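Local coordinates for protein putative glucoamylase (Bacteroides fragilis NCTC 9343, PDB 3EU8) that is a putative glucoamylase, probably an exported hydrolase that releases glucose from alpha-glucans, though its activity remains unproven, at residues 87-92 with 157-162; 242-247 with 292-297; 252-257 with 326-331. All coordinates share one frame; numbering follows the deposited sequence.

Contact 1 (87-92 with 157-162); sequences EGLRRM and KKLAGR. With EDO (1,2-ethanediol), chain B.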
loop_
_atom_site.group_PDB
_atom_site.type_symbol
_atom_site.label_atom_id
_atom_site.label_comp_id
_atom_site.label_asym_id
_atom_site.label_seq_id
_atom_site.Cartn_x
_atom_site.Cartn_y
_atom_site.Cartn_z
ATOM N N GLU A 87 24.502 -5.819 -0.597
ATOM C CA GLU A 87 23.472 -6.492 -1.359
ATOM C C GLU A 87 22.239 -5.578 -1.506
ATOM O O GLU A 87 21.718 -5.410 -2.590
ATOM C CB GLU A 87 23.080 -7.816 -0.678
ATOM C CG GLU A 87 23.939 -8.999 -1.078
ATOM C CD GLU A 87 23.628 -9.488 -2.502
ATOM O OE1 GLU A 87 22.659 -10.281 -2.693
ATOM O OE2 GLU A 87 24.363 -9.071 -3.433
ATOM N N GLY A 88 21.806 -4.986 -0.394
ATOM C CA GLY A 88 20.679 -4.039 -0.368
ATOM C C GLY A 88 20.910 -2.899 -1.347
ATOM O O GLY A 88 20.024 -2.575 -2.139
ATOM N N LEU A 89 22.104 -2.295 -1.323
ATOM C CA LEU A 89 22.384 -1.173 -2.244
ATOM C C LEU A 89 22.372 -1.594 -3.721
ATOM O O LEU A 89 21.837 -0.860 -4.580
ATOM C CB LEU A 89 23.681 -0.437 -1.878
ATOM C CG LEU A 89 24.182 0.680 -2.807
ATOM C CD1 LEU A 89 23.287 1.891 -2.755
ATOM C CD2 LEU A 89 25.654 1.012 -2.475
ATOM N N ARG A 90 22.904 -2.770 -4.012
ATOM C CA ARG A 90 22.911 -3.274 -5.388
ATOM C C ARG A 90 21.512 -3.470 -5.919
ATOM O O ARG A 90 21.274 -3.219 -7.087
ATOM C CB ARG A 90 23.670 -4.588 -5.493
ATOM C CG ARG A 90 25.183 -4.450 -5.342
ATOM C CD ARG A 90 25.936 -5.782 -5.608
ATOM N NE ARG A 90 25.824 -6.175 -7.024
ATOM C CZ ARG A 90 25.030 -7.137 -7.511
ATOM N NH1 ARG A 90 24.264 -7.888 -6.717
ATOM N NH2 ARG A 90 25.015 -7.362 -8.820
ATOM N N ARG A 91 20.590 -3.916 -5.068
ATOM C CA ARG A 91 19.172 -4.014 -5.457
ATOM C C ARG A 91 18.529 -2.655 -5.736
ATOM O O ARG A 91 17.794 -2.482 -6.714
ATOM C CB ARG A 91 18.350 -4.777 -4.406
ATOM C CG ARG A 91 16.850 -4.791 -4.731
ATOM C CD ARG A 91 16.585 -5.468 -6.109
ATOM N NE ARG A 91 16.800 -6.889 -5.946
ATOM C CZ ARG A 91 15.871 -7.735 -5.503
ATOM N NH1 ARG A 91 14.610 -7.351 -5.242
ATOM N NH2 ARG A 91 16.215 -8.978 -5.325
HETATM N N MSE A 92 18.769 -1.702 -4.850
HETATM C CA MSE A 92 18.235 -0.359 -5.009
HETATM C C MSE A 92 18.732 0.283 -6.291
HETATM O O MSE A 92 17.946 0.915 -6.993
HETATM C CB MSE A 92 18.581 0.539 -3.790
HETATM C CG MSE A 92 17.936 0.111 -2.491
HETATM SE SE MSE A 92 15.987 -0.115 -2.588
HETATM C CE MSE A 92 15.615 -0.198 -0.696
ATOM N N LYS A 157 24.650 7.446 -0.863
ATOM C CA LYS A 157 24.321 8.854 -1.114
ATOM C C LYS A 157 24.191 9.167 -2.608
ATOM O O LYS A 157 23.332 9.964 -3.012
ATOM C CB LYS A 157 25.351 9.788 -0.488
ATOM C CG LYS A 157 25.222 10.055 0.997
ATOM C CD LYS A 157 26.348 11.023 1.394
ATOM C CE LYS A 157 26.512 11.167 2.868
ATOM N NZ LYS A 157 27.762 11.933 3.125
ATOM N N LYS A 158 25.009 8.522 -3.434
ATOM C CA LYS A 158 24.888 8.649 -4.897
ATOM C C LYS A 158 23.515 8.146 -5.366
ATOM O O LYS A 158 22.855 8.771 -6.184
ATOM C CB LYS A 158 26.035 7.871 -5.590
ATOM C CG LYS A 158 26.948 8.662 -6.504
ATOM C CD LYS A 158 28.000 9.474 -5.746
ATOM N N LEU A 159 23.093 7.000 -4.836
ATOM C CA LEU A 159 21.806 6.406 -5.165
ATOM C C LEU A 159 20.657 7.304 -4.713
ATOM O O LEU A 159 19.690 7.530 -5.476
ATOM C CB LEU A 159 21.709 4.986 -4.577
ATOM C CG LEU A 159 20.559 4.070 -5.076
ATOM C CD1 LEU A 159 19.272 4.361 -4.328
ATOM C CD2 LEU A 159 20.333 4.182 -6.561
ATOM N N ALA A 160 20.775 7.832 -3.490
ATOM C CA ALA A 160 19.818 8.798 -2.966
ATOM C C ALA A 160 19.682 10.011 -3.899
ATOM O O ALA A 160 18.580 10.512 -4.099
ATOM C CB ALA A 160 20.198 9.263 -1.493
ATOM N N GLY A 161 20.789 10.495 -4.456
ATOM C CA GLY A 161 20.713 11.612 -5.418
ATOM C C GLY A 161 19.923 11.261 -6.682
ATOM O O GLY A 161 19.227 12.075 -7.236
ATOM N N ARG A 162 20.066 10.053 -7.165
ATOM C CA ARG A 162 19.338 9.629 -8.339
ATOM C C ARG A 162 17.828 9.563 -8.058
ATOM O O ARG A 162 17.015 9.983 -8.898
ATOM C CB ARG A 162 19.870 8.308 -8.796
ATOM C CG ARG A 162 21.241 8.403 -9.445
ATOM C CD ARG A 162 21.847 7.042 -9.546
ATOM N NE ARG A 162 21.144 6.137 -10.457
ATOM C CZ ARG A 162 21.485 4.857 -10.630
ATOM N NH1 ARG A 162 22.495 4.344 -9.961
ATOM N NH2 ARG A 162 20.842 4.086 -11.496
HETATM C C1 EDO B . 11.404 -5.381 -5.432
HETATM O O1 EDO B . 12.806 -5.422 -5.745
HETATM C C2 EDO B . 11.031 -3.909 -5.295
HETATM O O2 EDO B . 9.674 -3.749 -4.888
#
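Leu159 meets Leu89 and Met92 across the contact, and all of it is apolar. Leu89 CD1 lies 3.9 Å from Leu159 CB. The two leucines run antiparallel, side by side. Leu89 reaches across because its CG is anti to the backbone N (chi1 175°). At the tip of Leu159, the CD1 methyl sits 3.9 Å from Met92 CB. Met92 is selenomethionine, and only the root of its side chain takes part. The chain bends at chi2 (-53°), which carries SE off from Leu159, towards Ile74 and Leu75 of helix 64-79.

This is helix-to-helix packing between helices 85-101 and 154-169. The family belongs to the six-hairpin clan, whose folds are built from helical hairpins in an (alpha/alpha)6 barrel. Leu159 also touches Val96 further along helix 85-101, while Tyr149 of helix 132-149 touches both Leu89 and Met92.

No polar bond joins 87-92 to 157-162; the polar groups have partners nearby. Arg162 makes a salt bridge to Glu100, further along helix 85-101. Arg90 NH1 makes a long salt bridge of 3.5 Å to Glu87 OE2, one turn back; as a hydrogen bond it is weak. Arg91 NH1 gives a hydrogen bond of 2.7 Å to O1 of a 1,2-ethanediol, probably from the crystallisation liquor, which lies at the guanidinium edge. The same guanidinium also bonds to Phe33 O and Trp34 O.

Contact 2 (242-247 with 292-297); sequences EGIELH and NREYCI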
loop_
_atom_site.group_PDB
_atom_site.type_symbol
_atom_site.label_atom_id
_atom_site.label_comp_id
_atom_site.label_asym_id
_atom_site.label_seq_id
_atom_site.Cartn_x
_atom_site.Cartn_y
_atom_site.Cartn_z
ATOM N N GLU A 242 -21.658 -0.594 11.659
ATOM C CA GLU A 242 -21.516 -1.677 12.644
ATOM C C GLU A 242 -21.407 -1.103 14.049
ATOM O O GLU A 242 -20.688 -1.633 14.885
ATOM C CB GLU A 242 -20.315 -2.575 12.357
ATOM C CG GLU A 242 -20.344 -3.271 11.025
ATOM C CD GLU A 242 -21.423 -4.343 10.883
ATOM O OE1 GLU A 242 -21.921 -4.919 11.895
ATOM O OE2 GLU A 242 -21.759 -4.609 9.714
ATOM N N GLY A 243 -22.139 -0.016 14.304
ATOM C CA GLY A 243 -22.138 0.637 15.626
ATOM C C GLY A 243 -20.886 1.451 15.960
ATOM O O GLY A 243 -20.723 1.904 17.094
ATOM N N ILE A 244 -20.009 1.651 14.977
ATOM C CA ILE A 244 -18.712 2.289 15.199
ATOM C C ILE A 244 -18.671 3.616 14.407
ATOM O O ILE A 244 -19.099 3.688 13.264
ATOM C CB ILE A 244 -17.586 1.318 14.865
ATOM C CG1 ILE A 244 -17.665 0.117 15.795
ATOM C CG2 ILE A 244 -16.167 1.972 14.985
ATOM C CD1 ILE A 244 -16.879 -1.088 15.296
ATOM N N GLU A 245 -18.241 4.681 15.070
ATOM C CA GLU A 245 -18.155 6.004 14.460
ATOM C C GLU A 245 -17.051 6.076 13.400
ATOM O O GLU A 245 -15.896 5.683 13.656
ATOM C CB GLU A 245 -17.877 7.041 15.553
ATOM C CG GLU A 245 -17.947 8.537 15.161
ATOM C CD GLU A 245 -19.341 9.046 14.754
ATOM O OE1 GLU A 245 -20.411 8.552 15.230
ATOM O OE2 GLU A 245 -19.343 9.982 13.935
ATOM N N LEU A 246 -17.418 6.576 12.217
ATOM C CA LEU A 246 -16.475 7.031 11.208
ATOM C C LEU A 246 -16.747 8.517 10.993
ATOM O O LEU A 246 -17.904 8.940 10.873
ATOM C CB LEU A 246 -16.595 6.235 9.879
ATOM C CG LEU A 246 -16.198 4.752 9.942
ATOM C CD1 LEU A 246 -16.477 3.959 8.627
ATOM C CD2 LEU A 246 -14.726 4.590 10.416
ATOM N N HIS A 247 -15.670 9.301 10.941
ATOM C CA HIS A 247 -15.732 10.763 10.774
ATOM C C HIS A 247 -15.846 11.158 9.303
ATOM O O HIS A 247 -16.458 12.163 8.991
ATOM C CB HIS A 247 -14.475 11.397 11.348
ATOM C CG HIS A 247 -14.532 12.896 11.486
ATOM N ND1 HIS A 247 -15.413 13.546 12.329
ATOM C CD2 HIS A 247 -13.773 13.867 10.921
ATOM C CE1 HIS A 247 -15.209 14.852 12.256
ATOM N NE2 HIS A 247 -14.213 15.073 11.415
ATOM N N ASN A 292 -14.658 -3.329 10.085
ATOM C CA ASN A 292 -14.361 -4.504 9.295
ATOM C C ASN A 292 -14.423 -5.743 10.193
ATOM O O ASN A 292 -15.107 -6.718 9.879
ATOM C CB ASN A 292 -12.954 -4.359 8.656
ATOM C CG ASN A 292 -12.755 -5.258 7.431
ATOM O OD1 ASN A 292 -12.530 -6.447 7.559
ATOM N ND2 ASN A 292 -12.821 -4.671 6.242
ATOM N N ARG A 293 -13.703 -5.694 11.310
ATOM C CA ARG A 293 -13.692 -6.779 12.282
ATOM C C ARG A 293 -15.102 -7.097 12.779
ATOM O O ARG A 293 -15.495 -8.261 12.871
ATOM C CB ARG A 293 -12.824 -6.366 13.439
ATOM C CG ARG A 293 -12.798 -7.329 14.563
ATOM C CD ARG A 293 -11.870 -6.832 15.637
ATOM N NE ARG A 293 -11.842 -7.781 16.750
ATOM C CZ ARG A 293 -12.680 -7.787 17.789
ATOM N NH1 ARG A 293 -13.673 -6.915 17.908
ATOM N NH2 ARG A 293 -12.534 -8.717 18.715
ATOM N N GLU A 294 -15.860 -6.052 13.089
ATOM C CA GLU A 294 -17.187 -6.223 13.617
ATOM C C GLU A 294 -18.109 -6.898 12.614
ATOM O O GLU A 294 -18.855 -7.804 12.993
ATOM C CB GLU A 294 -17.785 -4.901 14.070
ATOM C CG GLU A 294 -18.930 -5.083 15.055
ATOM C CD GLU A 294 -18.503 -5.713 16.397
ATOM O OE1 GLU A 294 -17.317 -5.600 16.808
ATOM O OE2 GLU A 294 -19.361 -6.349 17.040
ATOM N N TYR A 295 -18.064 -6.482 11.352
ATOM C CA TYR A 295 -18.913 -7.112 10.329
ATOM C C TYR A 295 -18.630 -8.615 10.231
ATOM O O TYR A 295 -19.553 -9.405 10.123
ATOM C CB TYR A 295 -18.759 -6.442 8.969
ATOM C CG TYR A 295 -19.398 -7.250 7.877
ATOM C CD1 TYR A 295 -18.707 -8.284 7.253
ATOM C CD2 TYR A 295 -20.715 -7.020 7.499
ATOM C CE1 TYR A 295 -19.320 -9.068 6.291
ATOM C CE2 TYR A 295 -21.304 -7.776 6.534
ATOM C CZ TYR A 295 -20.626 -8.787 5.933
ATOM O OH TYR A 295 -21.273 -9.552 4.979
ATOM N N CYS A 296 -17.352 -8.987 10.305
ATOM C CA CYS A 296 -16.921 -10.384 10.197
ATOM C C CYS A 296 -17.340 -11.220 11.410
ATOM O O CYS A 296 -17.692 -12.378 11.254
ATOM C CB CYS A 296 -15.390 -10.472 10.015
ATOM S SG CYS A 296 -14.795 -9.860 8.441
ATOM N N ILE A 297 -17.302 -10.633 12.599
ATOM C CA ILE A 297 -17.774 -11.289 13.804
ATOM C C ILE A 297 -19.320 -11.491 13.771
ATOM O O ILE A 297 -19.866 -12.538 14.200
ATOM C CB ILE A 297 -17.355 -10.472 15.081
ATOM C CG1 ILE A 297 -15.834 -10.502 15.278
ATOM C CG2 ILE A 297 -18.038 -11.043 16.346
ATOM C CD1 ILE A 297 -15.364 -9.805 16.570
#
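A two-stranded beta hairpin, strands 236-241 and 244-248, lies against helix 281-298, and this contact joins its turn to that helix. Glu242 in the turn carries most of it. Its backbone has positive phi, as does that of Gly243 next to it. The side chain points at the helix, and its CB packs 3.8 Å from Glu294 CB. Ile244, the first residue of the second strand, adds its CD1 at 4.1 Å from the same Glu294 CB. The methylene root of Glu294 is therefore touched by two residues of the hairpin.

Beyond CB the Glu242 chain bends at chi2 (-68°). This lays its carboxylate alongside the start of Tyr295. Glu242 OE2 reaches the ring at its edge, near the ring plane, 3.4 Å from Tyr295 CD2. Carboxylate and ring planes are 79° apart, so the two groups are not stacked. An oxygen at the ring edge faces the slightly positive C-H rim, which probably makes the approach mildly favourable.

No hydrogen bond links the two segments. The charge of Glu242 is met by Arg298, which forms a salt bridge to OE1 through its NE. Glu294 brings a like charge nearby, with its OE2 5.9 Å from Glu242 OE1. The Tyr295 hydroxyl is hydrogen-bonded to Asp332 OD2, just after the loop 326-331. Further along the strand, Glu245 O accepts a hydrogen bond from Asn287 ND2 of the helix. The whole is a beta hairpin packed on the flank of an alpha helix.

Contact 3 (252-257 with 326-331); sequences GGEAGP and GPLERD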
loop_
_atom_site.group_PDB
_atom_site.type_symbol
_atom_site.label_atom_id
_atom_site.label_comp_id
_atom_site.label_asym_id
_atom_site.label_seq_id
_atom_site.Cartn_x
_atom_site.Cartn_y
_atom_site.Cartn_z
ATOM N N GLY A 252 -18.210 6.161 -2.555
ATOM C CA GLY A 252 -19.055 5.063 -2.968
ATOM C C GLY A 252 -19.893 4.388 -1.899
ATOM O O GLY A 252 -20.554 3.385 -2.194
ATOM N N GLY A 253 -19.886 4.899 -0.670
ATOM C CA GLY A 253 -20.626 4.258 0.427
ATOM C C GLY A 253 -20.294 4.723 1.834
ATOM O O GLY A 253 -19.752 5.804 2.029
ATOM N N GLU A 254 -20.639 3.890 2.818
ATOM C CA GLU A 254 -20.522 4.227 4.243
ATOM C C GLU A 254 -19.163 3.848 4.825
ATOM O O GLU A 254 -18.771 4.292 5.903
ATOM C CB GLU A 254 -21.619 3.505 5.021
ATOM C CG GLU A 254 -21.575 2.001 4.912
ATOM C CD GLU A 254 -22.643 1.313 5.761
ATOM O OE1 GLU A 254 -23.409 2.021 6.486
ATOM O OE2 GLU A 254 -22.711 0.059 5.675
ATOM N N ALA A 255 -18.440 2.999 4.101
ATOM C CA ALA A 255 -17.113 2.606 4.511
ATOM C C ALA A 255 -16.395 2.143 3.259
ATOM O O ALA A 255 -16.730 2.579 2.143
ATOM C CB ALA A 255 -17.172 1.497 5.631
ATOM N N GLY A 256 -15.389 1.288 3.409
ATOM C CA GLY A 256 -14.682 0.809 2.229
ATOM C C GLY A 256 -13.858 -0.383 2.573
ATOM O O GLY A 256 -13.837 -0.783 3.740
ATOM N N PRO A 257 -13.158 -0.950 1.578
ATOM C CA PRO A 257 -12.240 -2.054 1.854
ATOM C C PRO A 257 -11.092 -1.647 2.768
ATOM O O PRO A 257 -10.685 -0.489 2.769
ATOM C CB PRO A 257 -11.740 -2.493 0.433
ATOM C CG PRO A 257 -12.031 -1.339 -0.478
ATOM C CD PRO A 257 -13.204 -0.584 0.145
ATOM N N GLY A 326 -15.500 -6.003 1.081
ATOM C CA GLY A 326 -15.639 -4.984 2.134
ATOM C C GLY A 326 -16.709 -5.360 3.129
ATOM O O GLY A 326 -17.490 -6.310 2.887
ATOM N N PRO A 327 -16.752 -4.644 4.275
ATOM C CA PRO A 327 -17.680 -5.024 5.357
ATOM C C PRO A 327 -19.132 -4.544 5.107
ATOM O O PRO A 327 -19.667 -3.675 5.830
ATOM C CB PRO A 327 -17.058 -4.369 6.572
ATOM C CG PRO A 327 -16.445 -3.111 6.027
ATOM C CD PRO A 327 -15.955 -3.459 4.634
ATOM N N LEU A 328 -19.725 -5.106 4.059
ATOM C CA LEU A 328 -21.104 -4.871 3.649
ATOM C C LEU A 328 -21.543 -6.160 2.947
ATOM O O LEU A 328 -20.776 -6.706 2.168
ATOM C CB LEU A 328 -21.205 -3.680 2.669
ATOM C CG LEU A 328 -22.637 -3.261 2.243
ATOM C CD1 LEU A 328 -23.534 -2.719 3.425
ATOM C CD2 LEU A 328 -22.545 -2.254 1.130
ATOM N N GLU A 329 -22.745 -6.660 3.234
ATOM C CA GLU A 329 -23.192 -7.962 2.682
ATOM C C GLU A 329 -22.969 -8.098 1.162
ATOM O O GLU A 329 -22.448 -9.115 0.677
ATOM C CB GLU A 329 -24.666 -8.202 3.020
ATOM C CG GLU A 329 -24.869 -8.713 4.405
ATOM C CD GLU A 329 -26.319 -9.129 4.716
ATOM O OE1 GLU A 329 -26.995 -9.736 3.867
ATOM O OE2 GLU A 329 -26.767 -8.883 5.850
ATOM N N ARG A 330 -23.359 -7.049 0.444
ATOM C CA ARG A 330 -23.155 -6.886 -0.991
ATOM C C ARG A 330 -21.739 -7.220 -1.445
ATOM O O ARG A 330 -21.540 -7.790 -2.521
ATOM C CB ARG A 330 -23.445 -5.421 -1.326
ATOM C CG ARG A 330 -23.667 -5.076 -2.772
ATOM C CD ARG A 330 -23.802 -3.553 -2.928
ATOM N NE ARG A 330 -22.561 -2.862 -2.605
ATOM N N ASP A 331 -20.757 -6.861 -0.628
ATOM C CA ASP A 331 -19.363 -6.941 -1.013
ATOM C C ASP A 331 -18.608 -8.118 -0.424
ATOM O O ASP A 331 -17.405 -8.264 -0.635
ATOM C CB ASP A 331 -18.659 -5.655 -0.605
ATOM C CG ASP A 331 -19.234 -4.432 -1.298
ATOM O OD1 ASP A 331 -19.537 -4.508 -2.492
ATOM O OD2 ASP A 331 -19.373 -3.390 -0.623
HETATM O O HOH W 1 -20.242 -0.953 5.033
#
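The carboxylate of Glu254 is the flat group that meets Leu328. Leu328 CD1 lies off one side of the carboxylate plane, 3.7 Å from Glu254 OE2. A water is tilted off the other side, and the same OE2 accepts a hydrogen bond of 2.7 Å from it. With chi1 at 60° and the rest of the chain extended, the carboxylate is carried over to Leu328 and the water. That water donates its other hydrogen to Pro327 O, at 2.9 Å.

The puckered ring of Pro327 meets the carbonyl of Gly256 at its CD corner. Gly256 O lies 3.5 Å from Pro327 CD, while CG is further off. Beyond this contact, Asn292 and Tyr295 of helix 281-298 also touch the proline. Next to it the two backbones come close, with Pro257 CA 4.5 Å from Gly326 CA.

Pro327 is the centre of an inverse gamma turn, closed by a bond of 2.8 Å from Leu328 N to Gly326 O. The backbone of Glu254 is also fixed, since its O is bonded to His239 NE2 of the hairpin.

No direct hydrogen bond crosses between these two loops. A carboxylate and a carbonyl are both acceptors and cannot bond each other directly. The water gives a hydrogen to each, and so lets them face one another.

From the N terminus, contact 1 comes first. It closes a loop of 64 residues, tying helix 85-101 to helix 154-169, before the others begin. Contacts 2 and 3 follow on the other side of the chain's centre, about 43 and 41 Å from contact 1 between centres. Contact 2 closes a loop of 44 residues and contact 3 one of 68. Their segments alternate along the chain, so the two contacts cross. Contact 2 binds a hairpin to helix 281-298, and contact 3 joins the loop after that hairpin to the loop before helix 338-342. They also touch, with Tyr295 CB 3.6 Å from Pro327 CB. Hairpin, helix and both loops thus form one packed region.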